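Local coordinates for protein eukaryotic initiation factor 4F subunit p150 (Saccharomyces cerevisiae, PDB 2VSO) that scaffolds the mRNA cap-binding eIF4F complex in translation initiation, the piece described here being its middle, eIF4A-binding MIF4G domain, at residues Met40-Asn45 / Gln81-Lys85; Phe137-Thr142 / Glu196-Arg200; Trp141-Leu145 / Ser208-Thr213; Gly225-Glu229 / Arg277-Trp282. All coordinates share one frame; numbering follows the deposited sequence.

Contact 1 (Met40-Asn45 / Gln81-Lys85); sequences MKSLLN and QIFLK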
loop_
_atom_site.group_PDB
_atom_site.type_symbol
_atom_site.label_atom_id
_atom_site.label_comp_id
_atom_site.label_asym_id
_atom_site.label_seq_id
_atom_site.Cartn_x
_atom_site.Cartn_y
_atom_site.Cartn_z
ATOM N N MET C 40 11.368 -3.697 23.983
ATOM C CA MET C 40 10.013 -3.785 23.450
ATOM C C MET C 40 9.865 -3.095 22.096
ATOM O O MET C 40 9.161 -3.601 21.228
ATOM C CB MET C 40 8.988 -3.240 24.436
ATOM C CG MET C 40 8.591 -4.219 25.519
ATOM S SD MET C 40 7.816 -5.703 24.875
ATOM C CE MET C 40 6.252 -5.052 24.280
ATOM N N LYS C 41 10.509 -1.944 21.918
ATOM C CA LYS C 41 10.551 -1.315 20.600
ATOM C C LYS C 41 11.126 -2.304 19.609
ATOM O O LYS C 41 10.580 -2.525 18.528
ATOM C CB LYS C 41 11.421 -0.056 20.593
ATOM C CG LYS C 41 10.661 1.227 20.862
ATOM C CD LYS C 41 11.579 2.436 20.723
ATOM C CE LYS C 41 10.927 3.698 21.275
ATOM N NZ LYS C 41 10.298 3.446 22.610
ATOM N N SER C 42 12.247 -2.895 19.988
ATOM C CA SER C 42 12.945 -3.829 19.124
ATOM C C SER C 42 12.069 -5.037 18.832
ATOM O O SER C 42 11.988 -5.491 17.697
ATOM C CB SER C 42 14.270 -4.260 19.759
ATOM O OG SER C 42 15.129 -4.870 18.801
ATOM N N LEU C 43 11.395 -5.552 19.847
ATOM C CA LEU C 43 10.563 -6.717 19.631
ATOM C C LEU C 43 9.279 -6.407 18.856
ATOM O O LEU C 43 8.791 -7.245 18.108
ATOM C CB LEU C 43 10.256 -7.404 20.950
ATOM C CG LEU C 43 11.483 -8.111 21.519
ATOM C CD1 LEU C 43 11.277 -8.494 22.979
ATOM C CD2 LEU C 43 11.796 -9.329 20.678
ATOM N N LEU C 44 8.740 -5.207 19.014
ATOM C CA LEU C 44 7.520 -4.851 18.303
ATOM C C LEU C 44 7.800 -4.492 16.829
ATOM O O LEU C 44 6.949 -4.698 15.963
ATOM C CB LEU C 44 6.790 -3.729 19.027
ATOM C CG LEU C 44 6.047 -4.204 20.279
ATOM C CD1 LEU C 44 5.239 -3.079 20.891
ATOM C CD2 LEU C 44 5.143 -5.392 19.975
ATOM N N ASN C 45 8.995 -3.971 16.561
ATOM C CA ASN C 45 9.428 -3.641 15.204
ATOM C C ASN C 45 9.715 -4.894 14.391
ATOM O O ASN C 45 9.678 -4.865 13.167
ATOM C CB ASN C 45 10.701 -2.783 15.223
ATOM C CG ASN C 45 10.436 -1.341 15.605
ATOM O OD1 ASN C 45 9.342 -0.800 15.373
ATOM N ND2 ASN C 45 11.444 -0.707 16.202
ATOM N N GLN C 81 2.600 -0.599 25.733
ATOM C CA GLN C 81 3.437 -0.410 24.566
ATOM C C GLN C 81 2.879 -1.132 23.345
ATOM O O GLN C 81 3.089 -0.694 22.214
ATOM C CB GLN C 81 4.850 -0.905 24.843
ATOM C CG GLN C 81 5.728 0.090 25.538
ATOM C CD GLN C 81 7.145 -0.427 25.683
ATOM O OE1 GLN C 81 7.857 -0.606 24.694
ATOM N NE2 GLN C 81 7.564 -0.670 26.920
ATOM N N ILE C 82 2.192 -2.247 23.576
ATOM C CA ILE C 82 1.576 -2.990 22.488
ATOM C C ILE C 82 0.432 -2.174 21.925
ATOM O O ILE C 82 0.212 -2.162 20.716
ATOM C CB ILE C 82 1.049 -4.367 22.928
ATOM C CG1 ILE C 82 2.206 -5.269 23.348
ATOM C CG2 ILE C 82 0.286 -5.017 21.787
ATOM C CD1 ILE C 82 1.774 -6.625 23.841
ATOM N N PHE C 83 -0.284 -1.482 22.803
ATOM C CA PHE C 83 -1.355 -0.587 22.369
ATOM C C PHE C 83 -0.825 0.600 21.581
ATOM O O PHE C 83 -1.379 0.964 20.544
ATOM C CB PHE C 83 -2.188 -0.088 23.544
ATOM C CG PHE C 83 -3.347 -0.969 23.884
ATOM C CD1 PHE C 83 -4.647 -0.516 23.732
ATOM C CD2 PHE C 83 -3.145 -2.256 24.358
ATOM C CE1 PHE C 83 -5.725 -1.325 24.064
ATOM C CE2 PHE C 83 -4.222 -3.072 24.673
ATOM C CZ PHE C 83 -5.512 -2.607 24.521
ATOM N N LEU C 84 0.243 1.212 22.074
ATOM C CA LEU C 84 0.842 2.331 21.358
ATOM C C LEU C 84 1.287 1.887 19.955
ATOM O O LEU C 84 1.068 2.600 18.978
ATOM C CB LEU C 84 2.000 2.929 22.165
ATOM C CG LEU C 84 1.605 3.536 23.522
ATOM C CD1 LEU C 84 2.822 3.967 24.309
ATOM C CD2 LEU C 84 0.663 4.703 23.358
ATOM N N LYS C 85 1.892 0.705 19.859
ATOM C CA LYS C 85 2.283 0.130 18.577
ATOM C C LYS C 85 1.066 -0.150 17.710
ATOM O O LYS C 85 1.027 0.237 16.549
ATOM C CB LYS C 85 3.060 -1.175 18.765
ATOM C CG LYS C 85 4.498 -1.151 18.228
ATOM C CD LYS C 85 4.513 -1.113 16.712
ATOM C CE LYS C 85 5.756 -0.453 16.159
ATOM N NZ LYS C 85 6.852 -1.413 15.874
HETATM O O HOH W 1 8.569 -0.383 18.011
#

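Contact 2 (Phe137-Thr142 / Glu196-Arg200); sequences FDKGWT and ECFRR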
loop_
_atom_site.group_PDB
_atom_site.type_symbol
_atom_site.label_atom_id
_atom_site.label_comp_id
_atom_site.label_asym_id
_atom_site.label_seq_id
_atom_site.Cartn_x
_atom_site.Cartn_y
_atom_site.Cartn_z
ATOM N N PHE C 137 -8.684 5.346 25.440
ATOM C CA PHE C 137 -9.943 5.833 24.893
ATOM C C PHE C 137 -10.274 7.198 25.471
ATOM O O PHE C 137 -10.601 8.129 24.739
ATOM C CB PHE C 137 -11.082 4.844 25.185
ATOM C CG PHE C 137 -12.301 5.033 24.315
ATOM C CD1 PHE C 137 -12.304 4.602 22.984
ATOM C CD2 PHE C 137 -13.446 5.637 24.822
ATOM C CE1 PHE C 137 -13.430 4.768 22.172
ATOM C CE2 PHE C 137 -14.571 5.808 24.023
ATOM C CZ PHE C 137 -14.563 5.371 22.694
ATOM N N ASP C 138 -10.176 7.311 26.791
ATOM C CA ASP C 138 -10.564 8.536 27.494
ATOM C C ASP C 138 -9.840 9.788 26.990
ATOM O O ASP C 138 -10.437 10.862 26.920
ATOM C CB ASP C 138 -10.382 8.374 29.005
ATOM C CG ASP C 138 -11.343 7.349 29.609
ATOM O OD1 ASP C 138 -12.019 6.619 28.850
ATOM O OD2 ASP C 138 -11.411 7.274 30.856
ATOM N N LYS C 139 -8.563 9.646 26.635
ATOM C CA LYS C 139 -7.813 10.738 26.005
ATOM C C LYS C 139 -8.611 11.417 24.890
ATOM O O LYS C 139 -8.602 12.643 24.768
ATOM C CB LYS C 139 -6.480 10.239 25.442
ATOM C CG LYS C 139 -5.608 9.496 26.440
ATOM C CD LYS C 139 -4.220 9.309 25.866
ATOM C CE LYS C 139 -3.408 8.309 26.653
ATOM N NZ LYS C 139 -2.124 7.985 25.956
ATOM N N GLY C 140 -9.282 10.614 24.068
ATOM C CA GLY C 140 -10.186 11.135 23.055
ATOM C C GLY C 140 -9.519 11.718 21.824
ATOM O O GLY C 140 -8.311 11.579 21.628
ATOM N N TRP C 141 -10.319 12.369 20.986
ATOM C CA TRP C 141 -9.838 12.941 19.731
ATOM C C TRP C 141 -10.992 13.644 19.012
ATOM O O TRP C 141 -12.151 13.466 19.392
ATOM C CB TRP C 141 -9.196 11.856 18.847
ATOM C CG TRP C 141 -10.165 10.894 18.198
ATOM C CD1 TRP C 141 -10.776 11.044 16.983
ATOM C CD2 TRP C 141 -10.612 9.632 18.716
ATOM N NE1 TRP C 141 -11.586 9.965 16.725
ATOM C CE2 TRP C 141 -11.505 9.086 17.772
ATOM C CE3 TRP C 141 -10.354 8.918 19.894
ATOM C CZ2 TRP C 141 -12.143 7.862 17.967
ATOM C CZ3 TRP C 141 -10.982 7.698 20.079
ATOM C CH2 TRP C 141 -11.863 7.178 19.113
ATOM N N THR C 142 -10.683 14.459 18.001
ATOM C CA THR C 142 -11.733 15.128 17.225
ATOM C C THR C 142 -11.823 14.586 15.799
ATOM O O THR C 142 -10.808 14.247 15.188
ATOM C CB THR C 142 -11.562 16.678 17.183
ATOM O OG1 THR C 142 -10.293 17.016 16.610
ATOM C CG2 THR C 142 -11.674 17.287 18.585
ATOM N N GLU C 196 -18.994 1.259 23.923
ATOM C CA GLU C 196 -18.476 2.585 24.182
ATOM C C GLU C 196 -17.834 3.046 22.902
ATOM O O GLU C 196 -17.845 4.226 22.575
ATOM C CB GLU C 196 -17.474 2.540 25.333
ATOM C CG GLU C 196 -17.349 3.832 26.126
ATOM C CD GLU C 196 -16.348 3.709 27.252
ATOM O OE1 GLU C 196 -15.405 4.528 27.322
ATOM O OE2 GLU C 196 -16.496 2.768 28.054
ATOM N N CYS C 197 -17.308 2.082 22.161
ATOM C CA CYS C 197 -16.672 2.331 20.869
ATOM C C CYS C 197 -17.661 2.787 19.796
ATOM O O CYS C 197 -17.511 3.872 19.226
ATOM C CB CYS C 197 -15.959 1.079 20.402
ATOM S SG CYS C 197 -14.463 1.423 19.559
ATOM N N PHE C 198 -18.669 1.959 19.529
ATOM C CA PHE C 198 -19.752 2.337 18.626
ATOM C C PHE C 198 -20.431 3.620 19.089
ATOM O O PHE C 198 -20.839 4.445 18.282
ATOM C CB PHE C 198 -20.782 1.211 18.508
ATOM C CG PHE C 198 -20.356 0.082 17.592
ATOM C CD1 PHE C 198 -20.223 -1.209 18.075
ATOM C CD2 PHE C 198 -20.103 0.315 16.244
ATOM C CE1 PHE C 198 -19.839 -2.240 17.241
ATOM C CE2 PHE C 198 -19.714 -0.718 15.397
ATOM C CZ PHE C 198 -19.588 -1.996 15.895
ATOM N N ARG C 199 -20.538 3.777 20.402
ATOM C CA ARG C 199 -21.115 4.964 21.012
ATOM C C ARG C 199 -20.364 6.220 20.570
ATOM O O ARG C 199 -20.965 7.240 20.250
ATOM C CB ARG C 199 -21.050 4.817 22.527
ATOM C CG ARG C 199 -22.111 5.561 23.318
ATOM C CD ARG C 199 -21.927 5.279 24.816
ATOM N NE ARG C 199 -22.800 6.088 25.660
ATOM C CZ ARG C 199 -24.032 5.734 26.010
ATOM N NH1 ARG C 199 -24.539 4.585 25.584
ATOM N NH2 ARG C 199 -24.758 6.530 26.784
ATOM N N ARG C 200 -19.040 6.132 20.547
ATOM C CA ARG C 200 -18.189 7.251 20.163
ATOM C C ARG C 200 -18.276 7.545 18.678
ATOM O O ARG C 200 -18.298 8.708 18.276
ATOM C CB ARG C 200 -16.736 6.959 20.552
ATOM C CG ARG C 200 -15.712 7.934 19.997
ATOM C CD ARG C 200 -15.845 9.328 20.593
ATOM N NE ARG C 200 -15.086 10.315 19.822
ATOM C CZ ARG C 200 -15.178 11.631 19.990
ATOM N NH1 ARG C 200 -15.999 12.135 20.904
ATOM N NH2 ARG C 200 -14.450 12.445 19.239
#

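Contact 3 (Trp141-Leu145 / Ser208-Thr213); sequences WTDKL and SPSEET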
loop_
_atom_site.group_PDB
_atom_site.type_symbol
_atom_site.label_atom_id
_atom_site.label_comp_id
_atom_site.label_asym_id
_atom_site.label_seq_id
_atom_site.Cartn_x
_atom_site.Cartn_y
_atom_site.Cartn_z
ATOM N N TRP C 141 -10.319 12.369 20.986
ATOM C CA TRP C 141 -9.838 12.941 19.731
ATOM C C TRP C 141 -10.992 13.644 19.012
ATOM O O TRP C 141 -12.151 13.466 19.392
ATOM C CB TRP C 141 -9.196 11.856 18.847
ATOM C CG TRP C 141 -10.165 10.894 18.198
ATOM C CD1 TRP C 141 -10.776 11.044 16.983
ATOM C CD2 TRP C 141 -10.612 9.632 18.716
ATOM N NE1 TRP C 141 -11.586 9.965 16.725
ATOM C CE2 TRP C 141 -11.505 9.086 17.772
ATOM C CE3 TRP C 141 -10.354 8.918 19.894
ATOM C CZ2 TRP C 141 -12.143 7.862 17.967
ATOM C CZ3 TRP C 141 -10.982 7.698 20.079
ATOM C CH2 TRP C 141 -11.863 7.178 19.113
ATOM N N THR C 142 -10.683 14.459 18.001
ATOM C CA THR C 142 -11.733 15.128 17.225
ATOM C C THR C 142 -11.823 14.586 15.799
ATOM O O THR C 142 -10.808 14.247 15.188
ATOM C CB THR C 142 -11.562 16.678 17.183
ATOM O OG1 THR C 142 -10.293 17.016 16.610
ATOM C CG2 THR C 142 -11.674 17.287 18.585
ATOM N N ASP C 143 -13.042 14.501 15.275
ATOM C CA ASP C 143 -13.240 14.031 13.909
ATOM C C ASP C 143 -12.890 15.099 12.870
ATOM O O ASP C 143 -12.183 14.822 11.900
ATOM C CB ASP C 143 -14.677 13.547 13.697
ATOM C CG ASP C 143 -14.915 13.050 12.283
ATOM O OD1 ASP C 143 -13.947 12.559 11.664
ATOM O OD2 ASP C 143 -16.060 13.154 11.792
ATOM N N LYS C 144 -13.392 16.314 13.076
ATOM C CA LYS C 144 -13.168 17.394 12.127
ATOM C C LYS C 144 -11.801 18.018 12.310
ATOM O O LYS C 144 -11.453 18.458 13.406
ATOM C CB LYS C 144 -14.255 18.462 12.251
ATOM C CG LYS C 144 -15.613 18.026 11.718
ATOM C CD LYS C 144 -16.574 19.201 11.618
ATOM C CE LYS C 144 -16.806 19.847 12.972
ATOM N NZ LYS C 144 -17.895 20.860 12.908
ATOM N N LEU C 145 -11.027 18.052 11.232
ATOM C CA LEU C 145 -9.687 18.623 11.279
ATOM C C LEU C 145 -9.677 20.015 10.652
ATOM O O LEU C 145 -10.444 20.286 9.725
ATOM C CB LEU C 145 -8.700 17.705 10.571
ATOM N N SER C 208 -21.786 15.485 10.729
ATOM C CA SER C 208 -21.019 15.599 9.484
ATOM C C SER C 208 -19.724 14.792 9.531
ATOM O O SER C 208 -18.655 15.332 9.820
ATOM C CB SER C 208 -20.735 17.067 9.137
ATOM O OG SER C 208 -19.674 17.595 9.914
ATOM N N PRO C 209 -19.823 13.490 9.225
ATOM C CA PRO C 209 -18.747 12.504 9.393
ATOM C C PRO C 209 -17.688 12.624 8.309
ATOM O O PRO C 209 -18.032 12.802 7.145
ATOM C CB PRO C 209 -19.474 11.159 9.250
ATOM C CG PRO C 209 -20.963 11.489 9.165
ATOM C CD PRO C 209 -21.037 12.884 8.658
ATOM N N SER C 210 -16.420 12.526 8.693
ATOM C CA SER C 210 -15.333 12.558 7.729
ATOM C C SER C 210 -15.209 11.183 7.086
ATOM O O SER C 210 -15.782 10.214 7.570
ATOM C CB SER C 210 -14.018 12.962 8.397
ATOM O OG SER C 210 -13.553 11.942 9.262
ATOM N N GLU C 211 -14.468 11.091 5.993
ATOM C CA GLU C 211 -14.379 9.821 5.292
ATOM C C GLU C 211 -13.535 8.771 6.027
ATOM O O GLU C 211 -13.793 7.576 5.915
ATOM C CB GLU C 211 -13.932 10.026 3.842
ATOM C CG GLU C 211 -15.062 10.583 2.987
ATOM C CD GLU C 211 -14.796 10.498 1.499
ATOM O OE1 GLU C 211 -13.641 10.214 1.110
ATOM O OE2 GLU C 211 -15.752 10.724 0.723
ATOM N N GLU C 212 -12.545 9.214 6.793
ATOM C CA GLU C 212 -11.763 8.299 7.617
ATOM C C GLU C 212 -12.620 7.633 8.700
ATOM O O GLU C 212 -12.458 6.452 8.992
ATOM C CB GLU C 212 -10.582 9.023 8.262
ATOM C CG GLU C 212 -9.794 9.901 7.311
ATOM C CD GLU C 212 -8.579 10.495 7.977
ATOM O OE1 GLU C 212 -8.300 10.110 9.133
ATOM O OE2 GLU C 212 -7.909 11.345 7.351
ATOM N N THR C 213 -13.535 8.395 9.290
ATOM C CA THR C 213 -14.417 7.867 10.323
ATOM C C THR C 213 -15.364 6.807 9.774
ATOM O O THR C 213 -15.505 5.730 10.354
ATOM C CB THR C 213 -15.211 8.996 11.013
ATOM O OG1 THR C 213 -14.336 9.716 11.886
ATOM C CG2 THR C 213 -16.342 8.435 11.825
HETATM O O HOH W 2 -14.157 9.632 15.147
#

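Contact 4 (Gly225-Glu229 / Arg277-Trp282); sequences GEQFE and RHDKNW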
loop_
_atom_site.group_PDB
_atom_site.type_symbol
_atom_site.label_atom_id
_atom_site.label_comp_id
_atom_site.label_asym_id
_atom_site.label_seq_id
_atom_site.Cartn_x
_atom_site.Cartn_y
_atom_site.Cartn_z
ATOM N N GLY C 225 -19.187 -6.967 13.445
ATOM C CA GLY C 225 -20.623 -6.739 13.355
ATOM C C GLY C 225 -21.500 -7.951 13.638
ATOM O O GLY C 225 -22.476 -7.847 14.368
ATOM N N GLU C 226 -21.167 -9.099 13.055
ATOM C CA GLU C 226 -21.926 -10.316 13.305
ATOM C C GLU C 226 -21.883 -10.711 14.772
ATOM O O GLU C 226 -22.914 -10.880 15.399
ATOM C CB GLU C 226 -21.425 -11.481 12.448
ATOM C CG GLU C 226 -22.319 -12.717 12.581
ATOM C CD GLU C 226 -21.962 -13.847 11.619
ATOM O OE1 GLU C 226 -21.056 -13.673 10.775
ATOM O OE2 GLU C 226 -22.596 -14.921 11.708
ATOM N N GLN C 227 -20.673 -10.862 15.305
ATOM C CA GLN C 227 -20.468 -11.249 16.690
ATOM C C GLN C 227 -21.173 -10.314 17.673
ATOM O O GLN C 227 -21.807 -10.766 18.621
ATOM C CB GLN C 227 -18.977 -11.317 16.989
ATOM C CG GLN C 227 -18.630 -11.298 18.443
ATOM C CD GLN C 227 -17.142 -11.295 18.670
ATOM O OE1 GLN C 227 -16.354 -11.173 17.731
ATOM N NE2 GLN C 227 -16.743 -11.426 19.928
ATOM N N PHE C 228 -21.079 -9.014 17.415
ATOM C CA PHE C 228 -21.710 -7.994 18.252
ATOM C C PHE C 228 -23.223 -8.073 18.249
ATOM O O PHE C 228 -23.879 -7.572 19.156
ATOM C CB PHE C 228 -21.299 -6.600 17.789
ATOM C CG PHE C 228 -21.704 -5.508 18.731
ATOM C CD1 PHE C 228 -21.181 -5.454 20.020
ATOM C CD2 PHE C 228 -22.591 -4.531 18.330
ATOM C CE1 PHE C 228 -21.546 -4.443 20.893
ATOM C CE2 PHE C 228 -22.966 -3.511 19.195
ATOM C CZ PHE C 228 -22.444 -3.466 20.479
ATOM N N GLU C 229 -23.771 -8.684 17.208
ATOM C CA GLU C 229 -25.210 -8.795 17.058
ATOM C C GLU C 229 -25.836 -9.230 18.373
ATOM O O GLU C 229 -26.849 -8.684 18.805
ATOM C CB GLU C 229 -25.548 -9.803 15.965
ATOM C CG GLU C 229 -26.878 -9.552 15.305
ATOM C CD GLU C 229 -26.911 -8.218 14.615
ATOM O OE1 GLU C 229 -26.126 -8.036 13.672
ATOM O OE2 GLU C 229 -27.717 -7.356 15.011
ATOM N N ARG C 277 -25.733 -6.945 6.439
ATOM C CA ARG C 277 -26.374 -7.162 7.724
ATOM C C ARG C 277 -27.861 -7.452 7.553
ATOM O O ARG C 277 -28.391 -8.372 8.158
ATOM C CB ARG C 277 -26.136 -5.984 8.696
ATOM C CG ARG C 277 -27.287 -5.762 9.658
ATOM C CD ARG C 277 -26.822 -5.413 11.068
ATOM N NE ARG C 277 -27.824 -5.704 12.099
ATOM C CZ ARG C 277 -28.684 -4.815 12.585
ATOM N NH1 ARG C 277 -28.686 -3.573 12.128
ATOM N NH2 ARG C 277 -29.549 -5.170 13.526
ATOM N N HIS C 278 -28.519 -6.682 6.702
ATOM C CA HIS C 278 -29.963 -6.767 6.562
ATOM C C HIS C 278 -30.459 -7.899 5.652
ATOM O O HIS C 278 -31.348 -8.653 6.033
ATOM C CB HIS C 278 -30.519 -5.428 6.084
ATOM C CG HIS C 278 -32.008 -5.403 5.973
ATOM N ND1 HIS C 278 -32.666 -5.579 4.777
ATOM C CD2 HIS C 278 -32.967 -5.247 6.912
ATOM C CE1 HIS C 278 -33.968 -5.523 4.984
ATOM N NE2 HIS C 278 -34.178 -5.326 6.272
ATOM N N ASP C 279 -29.883 -8.021 4.460
ATOM C CA ASP C 279 -30.384 -8.964 3.465
ATOM C C ASP C 279 -29.678 -10.310 3.500
ATOM O O ASP C 279 -30.320 -11.348 3.423
ATOM C CB ASP C 279 -30.269 -8.375 2.056
ATOM C CG ASP C 279 -31.092 -7.118 1.875
ATOM O OD1 ASP C 279 -30.583 -6.164 1.247
ATOM O OD2 ASP C 279 -32.245 -7.082 2.360
ATOM N N LYS C 280 -28.354 -10.285 3.587
ATOM C CA LYS C 280 -27.553 -11.502 3.517
ATOM C C LYS C 280 -27.337 -12.110 4.904
ATOM O O LYS C 280 -26.921 -13.257 5.039
ATOM C CB LYS C 280 -26.211 -11.221 2.831
ATOM C CG LYS C 280 -26.310 -10.925 1.339
ATOM C CD LYS C 280 -27.035 -12.048 0.598
ATOM C CE LYS C 280 -27.180 -11.761 -0.896
ATOM N NZ LYS C 280 -25.885 -11.860 -1.628
ATOM N N ASN C 281 -27.637 -11.320 5.927
ATOM C CA ASN C 281 -27.493 -11.717 7.322
ATOM C C ASN C 281 -26.088 -12.174 7.724
ATOM O O ASN C 281 -25.935 -13.079 8.546
ATOM C CB ASN C 281 -28.536 -12.771 7.691
ATOM C CG ASN C 281 -29.013 -12.633 9.123
ATOM O OD1 ASN C 281 -28.297 -12.120 9.984
ATOM N ND2 ASN C 281 -30.228 -13.082 9.384
ATOM N N TRP C 282 -25.073 -11.526 7.159
ATOM C CA TRP C 282 -23.665 -11.801 7.471
ATOM C C TRP C 282 -23.182 -13.106 6.841
ATOM O O TRP C 282 -22.046 -13.526 7.054
ATOM C CB TRP C 282 -23.399 -11.823 8.989
ATOM C CG TRP C 282 -23.858 -10.610 9.765
ATOM C CD1 TRP C 282 -24.953 -10.521 10.563
ATOM C CD2 TRP C 282 -23.222 -9.329 9.822
ATOM N NE1 TRP C 282 -25.046 -9.267 11.108
ATOM C CE2 TRP C 282 -23.994 -8.515 10.667
ATOM C CE3 TRP C 282 -22.076 -8.787 9.231
ATOM C CZ2 TRP C 282 -23.659 -7.190 10.940
ATOM C CZ3 TRP C 282 -21.741 -7.469 9.507
ATOM C CH2 TRP C 282 -22.526 -6.687 10.352
#

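Contact 1 (Met40-Asn45 / Gln81-Lys85)
The carboxamide of Asn-45 is met at its oxygen by Lys-85, whose NZ donates to OD1 over 2.6 Å from a position tilted 34° out of the carbonyl plane; the amide of Gln-81 approaches Met-40 in a way that is doubtful in detail, and its NE2 makes a weak bond to Val-36 O. The side chains of Lys-85 and Leu-44 slide past each other in opposite directions, CG of Lys-85 3.4 Å from CD1 of Leu-44. A bend at chi2 of Lys-85 (-70°) lets the chain follow Leu-44 before it delivers the ammonium to Asn-45. A water 2.9 Å from NZ accepts from it and donates to Lys-41 O. These are neighbouring helices of the HEAT-like, all-helical MIF4G fold, their axes 10.8 Å apart and crossing at -47°. Nearby, CE of Met-40 rests 4.2 Å from CG1 of Ile-82, while Leu-99 of helix 93-106 packs on both Leu-44 and Ile-82. The polar end faces a partner: OD1 and ND2 of Asn-45 also bond to the backbone of another protein's chain, presumably eIF4A, and Lys-85 packs on one of its polar side chains.

Contact 2 (Phe137-Thr142 / Glu196-Arg200)
The carbonyl oxygen of Glu-196 is touched by CZ of Phe-137 at 3.5 Å, and the same oxygen accepts a hydrogen bond from the backbone N of Arg-200 over 3.0 Å, an ordinary turn of helix 191-206. In the HEAT-like MIF4G fold this joins the C-terminal end of helix 122-139, and the loop that leaves it, to helix 191-206, with helix 163-185 between them in sequence. The ring of Phe-137, placed by a CG that stands opposite the backbone N (chi1 -162°), pushes its CZ end at the helix: CB of Arg-200 sits at its edge, 3.4 Å from CZ, and CE1 reaches SG of Cys-197 at 4.4 Å. Its CD2 side passes OE1 of Glu-196, the carboxylate turned 80° from the ring. With an alanine here, Arg-200 and Cys-197 would probably lose their apolar neighbour and the aliphatic start of the arginine would be freer to turn. Gly-140, with positive phi, ends the helix and leads into Trp-141, whose indole packs on Leu-174 and Val-177 of helix 163-185. Arg-200 slides past this indole in the reverse direction, its guanidinium 74° from the ring plane; the cation-pi attraction is long and at most weak. CG of Arg-200 lies 4.0 Å from CH2 of Trp-141, and the bend at chi2 carries NE over one face of the indole, offset toward the rim.

Contact 3 (Trp141-Leu145 / Ser208-Thr213)
Asp-143 and Lys-144 of the loop after helix 122-139 touch the turn that opens helix 211-228, and just ahead of them Trp-141 joins in through solvent: its NE1 donates to a water 3.0 Å away, which also bonds to OG1 of Thr-213. Asp-143 then carries the contact. Its CG points away from the backbone N (chi1 180°), which drives the carboxylate straight at Ser-210, the N-cap residue. Both oxygens are used on their syn sides: OD1 takes the hydroxyl of Ser-210, and OD2 takes the backbone N-H of the same residue, its N 3.2 Å away, at a fairly straight 154°. The carboxylate is thus held by the N-H and hydroxyl of Ser-210, which together fix its rotation; OG1 of Thr-213, 2.9 Å from OD1, may add a weak bond. The first turn of the helix lies next to this group, and its N-terminal dipole would probably favour the charged form. An asparagine in its place, without the charge, would probably leave either the N-H or the hydroxyl of Ser-210 without an acceptor beside the helix start. Lys-144 follows, its CD 3.9 Å from OG of Ser-208. Helix 163-185 adds to this site: Lys-170 NZ bonds to both Ser-210 OG and Asp-143 O, and Leu-174 packs on Thr-213 and Trp-141; from helix 191-206, Asp-204 and Leu-205 touch Asp-143 and Thr-213 respectively.

Contact 4 (Gly225-Glu229 / Arg277-Trp282)
The indole of Trp-282 lies flat on main chain: the backbone N of Glu-226 stands 3.6 Å above the centre of the ring, and CA of the same residue makes a CH-pi contact at 3.8 Å from the centroid of the five-membered ring, 8° off its normal. Gly-225 C lies toward the rim of this face, and any side chain at Gly-225 would run into CH2 of the indole. CB of Arg-277 lies 3.5 Å above the opposite face, offset toward the rim. Here the tail of the HEAT-like MIF4G fold turns back after helix 264-278: Asn-281 leaves helical geometry with positive phi, a backbone bond ties Trp-282 to Leu-276, and the indole is laid against the end of helix 211-228. At the ring edge NE1 donates to OE1 of Glu-229 over 3.0 Å, reaching the anti side of the carboxylate, 26° out of its plane. A bend at chi2 of Glu-229 brings its carboxylate alongside the guanidinium of Arg-277, the two planes 6° apart, in a salt bridge with NH2 3.2 Å from OE2 and only weak hydrogen bonds. The arginine's NH2 has a further salt bridge to Asp-247 of helix 242-257, while OE1 of Glu-226 comes within 3.5 Å of Trp-282 CB.

All four contacts fall within the MIF4G domain. Contact 1 stands apart: its centre is about 23 Å from that of contact 2, on the other side of the chain's centre, and about 34 Å from that of contact 4, and it alone of the four touches the chain of another protein. Contacts 2 and 3 share Trp-141 and Thr-142, their centres about 12 Å apart, so one loop is tied first to helix 191-206 and then to the start of helix 211-228. Contact 4 uses the far end of that last helix, about 25 Å from contact 3 centre to centre, and meets contact 2 where Phe-228 packs on Phe-198.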